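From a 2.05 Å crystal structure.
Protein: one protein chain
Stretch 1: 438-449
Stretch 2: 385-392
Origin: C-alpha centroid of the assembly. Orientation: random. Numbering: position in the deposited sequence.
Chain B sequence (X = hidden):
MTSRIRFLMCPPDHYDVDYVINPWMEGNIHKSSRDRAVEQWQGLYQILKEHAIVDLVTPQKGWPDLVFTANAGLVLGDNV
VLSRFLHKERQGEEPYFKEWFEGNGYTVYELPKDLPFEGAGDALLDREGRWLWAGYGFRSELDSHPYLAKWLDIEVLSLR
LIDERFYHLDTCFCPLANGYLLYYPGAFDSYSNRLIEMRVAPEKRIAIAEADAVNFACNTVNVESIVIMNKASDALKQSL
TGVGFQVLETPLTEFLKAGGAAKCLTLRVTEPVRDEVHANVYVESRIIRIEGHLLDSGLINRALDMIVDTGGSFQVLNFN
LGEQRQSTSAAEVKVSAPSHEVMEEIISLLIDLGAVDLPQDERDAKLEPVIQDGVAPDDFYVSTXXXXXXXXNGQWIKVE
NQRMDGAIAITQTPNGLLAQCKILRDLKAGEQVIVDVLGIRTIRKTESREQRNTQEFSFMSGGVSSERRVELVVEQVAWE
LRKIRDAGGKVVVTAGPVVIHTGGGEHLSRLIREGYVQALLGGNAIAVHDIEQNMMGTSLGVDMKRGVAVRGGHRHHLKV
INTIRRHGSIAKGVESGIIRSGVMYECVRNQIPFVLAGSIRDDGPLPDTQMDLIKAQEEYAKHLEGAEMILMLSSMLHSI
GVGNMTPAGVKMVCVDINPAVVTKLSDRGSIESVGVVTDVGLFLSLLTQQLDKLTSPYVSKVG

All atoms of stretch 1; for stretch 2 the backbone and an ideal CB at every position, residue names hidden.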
# COMPACT_ATOMS: atom_id res chain seq x y z
N LEU B 438 38.28 -13.08 18.34
CA LEU B 438 39.18 -12.48 19.32
C LEU B 438 39.86 -11.23 18.79
O LEU B 438 40.06 -11.08 17.59
CB LEU B 438 40.25 -13.49 19.75
CG LEU B 438 39.75 -14.74 20.47
CD1 LEU B 438 40.91 -15.70 20.70
CD2 LEU B 438 39.11 -14.33 21.77
N GLY B 439 40.21 -10.33 19.70
CA GLY B 439 41.03 -9.18 19.37
C GLY B 439 40.38 -8.23 18.40
O GLY B 439 41.03 -7.69 17.51
N ILE B 440 39.07 -8.04 18.56
CA ILE B 440 38.32 -7.11 17.72
C ILE B 440 37.42 -6.26 18.61
O ILE B 440 36.70 -6.79 19.45
CB ILE B 440 37.46 -7.84 16.67
CG1 ILE B 440 38.32 -8.81 15.86
CG2 ILE B 440 36.76 -6.83 15.73
CD1 ILE B 440 37.57 -10.00 15.30
N ARG B 441 37.46 -4.95 18.43
CA ARG B 441 36.52 -4.10 19.14
C ARG B 441 36.03 -2.99 18.21
O ARG B 441 36.69 -2.64 17.23
CB ARG B 441 37.16 -3.51 20.40
CG ARG B 441 38.29 -2.53 20.13
CD ARG B 441 39.00 -2.21 21.44
NE ARG B 441 40.06 -1.22 21.26
CZ ARG B 441 40.99 -0.95 22.18
NH1 ARG B 441 41.91 -0.03 21.94
NH2 ARG B 441 40.99 -1.60 23.33
N THR B 442 34.86 -2.45 18.52
CA THR B 442 34.33 -1.32 17.78
C THR B 442 34.75 -0.03 18.49
O THR B 442 35.08 -0.05 19.67
CB THR B 442 32.81 -1.37 17.68
OG1 THR B 442 32.36 -0.42 16.72
CG2 THR B 442 32.19 -1.04 19.03
N ILE B 443 34.74 1.09 17.78
CA ILE B 443 34.97 2.36 18.45
C ILE B 443 33.89 3.35 18.05
O ILE B 443 34.18 4.49 17.70
CB ILE B 443 36.39 2.93 18.17
CG1 ILE B 443 36.77 2.77 16.69
CG2 ILE B 443 37.41 2.22 19.04
CD1 ILE B 443 38.16 3.30 16.34
N ARG B 444 32.65 2.91 18.10
CA ARG B 444 31.52 3.81 17.95
C ARG B 444 31.46 4.79 19.11
O ARG B 444 31.60 4.40 20.28
CB ARG B 444 30.20 3.04 17.86
CG ARG B 444 30.21 1.90 16.90
CD ARG B 444 28.97 1.04 17.07
NE ARG B 444 27.74 1.82 16.94
CZ ARG B 444 26.52 1.28 16.92
NH1 ARG B 444 26.36 -0.03 17.01
NH2 ARG B 444 25.45 2.06 16.80
N LYS B 445 31.27 6.07 18.79
CA LYS B 445 31.17 7.11 19.82
C LYS B 445 29.89 6.90 20.64
O LYS B 445 28.98 6.19 20.19
CB LYS B 445 31.20 8.51 19.18
CG LYS B 445 32.51 8.86 18.44
CD LYS B 445 33.73 8.13 19.03
CE LYS B 445 35.02 8.96 18.96
NZ LYS B 445 35.05 10.13 19.90
N THR B 446 29.84 7.50 21.83
CA THR B 446 28.77 7.25 22.79
C THR B 446 27.36 7.36 22.20
O THR B 446 26.55 6.43 22.31
CB THR B 446 28.85 8.21 24.00
OG1 THR B 446 30.22 8.35 24.42
CG2 THR B 446 28.02 7.68 25.16
N GLU B 447 27.08 8.49 21.55
CA GLU B 447 25.75 8.74 20.99
C GLU B 447 25.35 7.68 19.96
O GLU B 447 24.17 7.39 19.78
CB GLU B 447 25.69 10.15 20.38
CG GLU B 447 25.94 10.22 18.87
CD GLU B 447 25.94 11.65 18.33
OE1 GLU B 447 25.15 12.49 18.82
OE2 GLU B 447 26.72 11.93 17.39
N SER B 448 26.35 7.08 19.30
CA SER B 448 26.09 6.05 18.29
C SER B 448 25.60 4.73 18.89
O SER B 448 24.54 4.23 18.51
CB SER B 448 27.35 5.80 17.45
OG SER B 448 27.12 4.76 16.50
N ARG B 449 26.38 4.16 19.83
CA ARG B 449 26.04 2.88 20.45
C ARG B 449 24.69 2.95 21.17
O ARG B 449 24.02 1.93 21.36
CB ARG B 449 27.12 2.42 21.44
CG ARG B 449 28.54 2.38 20.89
CD ARG B 449 29.55 1.80 21.88
NE ARG B 449 29.56 2.52 23.16
CZ ARG B 449 29.30 1.97 24.34
NH1 ARG B 449 29.33 2.71 25.44
NH2 ARG B 449 29.00 0.67 24.45
N UNK B 385 29.68 -1.79 9.30
CA UNK B 385 29.90 -0.41 8.84
C UNK B 385 30.71 0.40 9.84
O UNK B 385 31.17 1.51 9.53
CB UNK B 385 28.56 0.28 8.58
N UNK B 386 30.87 -0.12 11.06
CA UNK B 386 31.36 0.71 12.17
C UNK B 386 32.87 0.73 12.30
O UNK B 386 33.52 -0.26 11.97
CB UNK B 386 30.76 0.22 13.49
N UNK B 387 33.42 1.86 12.80
CA UNK B 387 34.87 1.99 13.02
C UNK B 387 35.36 0.89 13.95
O UNK B 387 34.75 0.67 15.00
CB UNK B 387 35.21 3.36 13.60
N UNK B 388 36.44 0.23 13.56
CA UNK B 388 36.83 -1.05 14.13
C UNK B 388 38.32 -1.05 14.40
O UNK B 388 39.09 -0.51 13.60
CB UNK B 388 36.45 -2.20 13.20
N UNK B 389 38.73 -1.62 15.53
CA UNK B 389 40.15 -1.83 15.84
C UNK B 389 40.41 -3.32 16.03
O UNK B 389 39.53 -4.05 16.49
CB UNK B 389 40.56 -1.05 17.09
N UNK B 390 41.61 -3.78 15.65
CA UNK B 390 42.01 -5.18 15.83
C UNK B 390 43.37 -5.28 16.55
O UNK B 390 44.23 -4.42 16.39
CB UNK B 390 42.08 -5.89 14.47
N UNK B 391 43.56 -6.33 17.35
CA UNK B 391 44.76 -6.46 18.19
C UNK B 391 45.78 -7.38 17.53
O UNK B 391 45.53 -8.58 17.36
CB UNK B 391 44.39 -6.99 19.58
N UNK B 392 46.92 -6.80 17.14
CA UNK B 392 47.98 -7.54 16.46
C UNK B 392 49.24 -7.41 17.31
O UNK B 392 49.65 -6.29 17.63
CB UNK B 392 48.21 -7.02 15.04

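Position 385 lies beyond the paired region. Its ideal CB has no atom of stretch 1 within 5.5 Å, so stretch 1 sets no preference. The deposited residue is Ile385, without contact here.

At position 386, CA-to-CB points toward stretch 1. The ideal CB is 3.7 Å from Thr442 OG1 and 3.8 Å from Arg444 CG. The side chain of Arg444, turned at chi3 (p), offers a flat cation, its NE and NH2 hydrogen-bonded to Ser448 OG. An aromatic ring would suit, as would an acidic or long aliphatic group. The residue is Tyr386. The guanidinium lies flat on its ring, with planes at 9°, and Arg444 CZ is 3.8 Å from the ring centroid. Arg444 CD adds a CH-pi contact over the same ring.

Position 387 also points toward stretch 1, with the ideal CB 3.5 Å from Ile443 CG1. Its phi of -58° permits proline. Its carbonyl already accepts from Ile443 N (2.8 Å to O) and Thr442 OG1 (3.1 Å to O). A compact apolar residue fits, proline included. The residue is Pro387, whose CB packs 3.5 Å from Ile443 CG1.

Position 388 begins the strand, in a non-hydrogen-bonded pair with Thr442. The ideal CB is 5.3 Å from Ile440 CG2, on the sheet face that carries Ile440 and Thr442. Valine, isoleucine or threonine would suit. The residue is Thr388. Its CG2 lies 3.8 Å from Ile440 CG2, while its OG1 donates to Tyr386 O at 2.7 Å.

Position 389 pairs with Arg441 through two backbone hydrogen bonds: N to Arg441 O at 2.8 Å, and O from Arg441 N at 3.0 Å. CB shares the sheet face of Arg441 and is 4.1 Å from its CG. A positive charge nearby favours an acid; glutamine could also offer an acceptor. The residue is Glu389. Its OE1 forms a salt bridge with Arg441 NE at 2.8 Å and also accepts from Arg441 NH1 at 2.9 Å.

Position 390 pairs with Ile440, without hydrogen bonds between the two. The ideal CB is 5.0 Å from Ile440 CG1. A branched apolar residue suits this strand site. The residue is Val390, with CG1 4.3 Å from Ile440 CG1.

At position 391, N donates to Gly439 O at 2.9 Å. CB points sideways and Gly439 has no side chain, so many residues would fit. The residue is Arg391; its end leads away.

Position 392 points away, leaving the choice open. Ile392 makes no contact.

Stretch 2 385-392: IYPTEVRI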
# COMPACT_ATOMS: atom_id res chain seq x y z
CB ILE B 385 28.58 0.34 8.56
CG1 ILE B 385 27.83 0.60 9.88
CG2 ILE B 385 27.71 -0.42 7.56
CD1 ILE B 385 26.56 1.45 9.71
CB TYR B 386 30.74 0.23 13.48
CG TYR B 386 29.25 0.41 13.47
CD1 TYR B 386 28.70 1.69 13.54
CD2 TYR B 386 28.40 -0.68 13.34
CE1 TYR B 386 27.34 1.88 13.51
CE2 TYR B 386 27.03 -0.50 13.31
CZ TYR B 386 26.51 0.78 13.40
OH TYR B 386 25.14 0.96 13.36
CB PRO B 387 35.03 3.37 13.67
CG PRO B 387 33.77 4.08 13.41
CD PRO B 387 32.70 3.03 13.32
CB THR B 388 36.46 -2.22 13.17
OG1 THR B 388 35.03 -2.25 12.97
CG2 THR B 388 36.93 -3.58 13.70
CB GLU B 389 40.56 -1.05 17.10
CG GLU B 389 40.75 0.45 16.90
CD GLU B 389 40.93 1.23 18.22
OE1 GLU B 389 40.84 0.63 19.31
OE2 GLU B 389 41.17 2.46 18.16
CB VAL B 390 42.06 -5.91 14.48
CG1 VAL B 390 40.68 -5.87 13.81
CG2 VAL B 390 43.07 -5.27 13.56
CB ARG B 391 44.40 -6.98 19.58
CG ARG B 391 45.42 -6.66 20.71
CD ARG B 391 44.89 -7.21 22.04
NE ARG B 391 45.76 -6.99 23.19
CZ ARG B 391 46.59 -7.91 23.69
NH1 ARG B 391 46.69 -9.10 23.12
NH2 ARG B 391 47.33 -7.63 24.76
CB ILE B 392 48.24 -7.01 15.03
CG1 ILE B 392 46.92 -6.72 14.31
CG2 ILE B 392 49.15 -7.96 14.22
CD1 ILE B 392 46.05 -7.95 14.12
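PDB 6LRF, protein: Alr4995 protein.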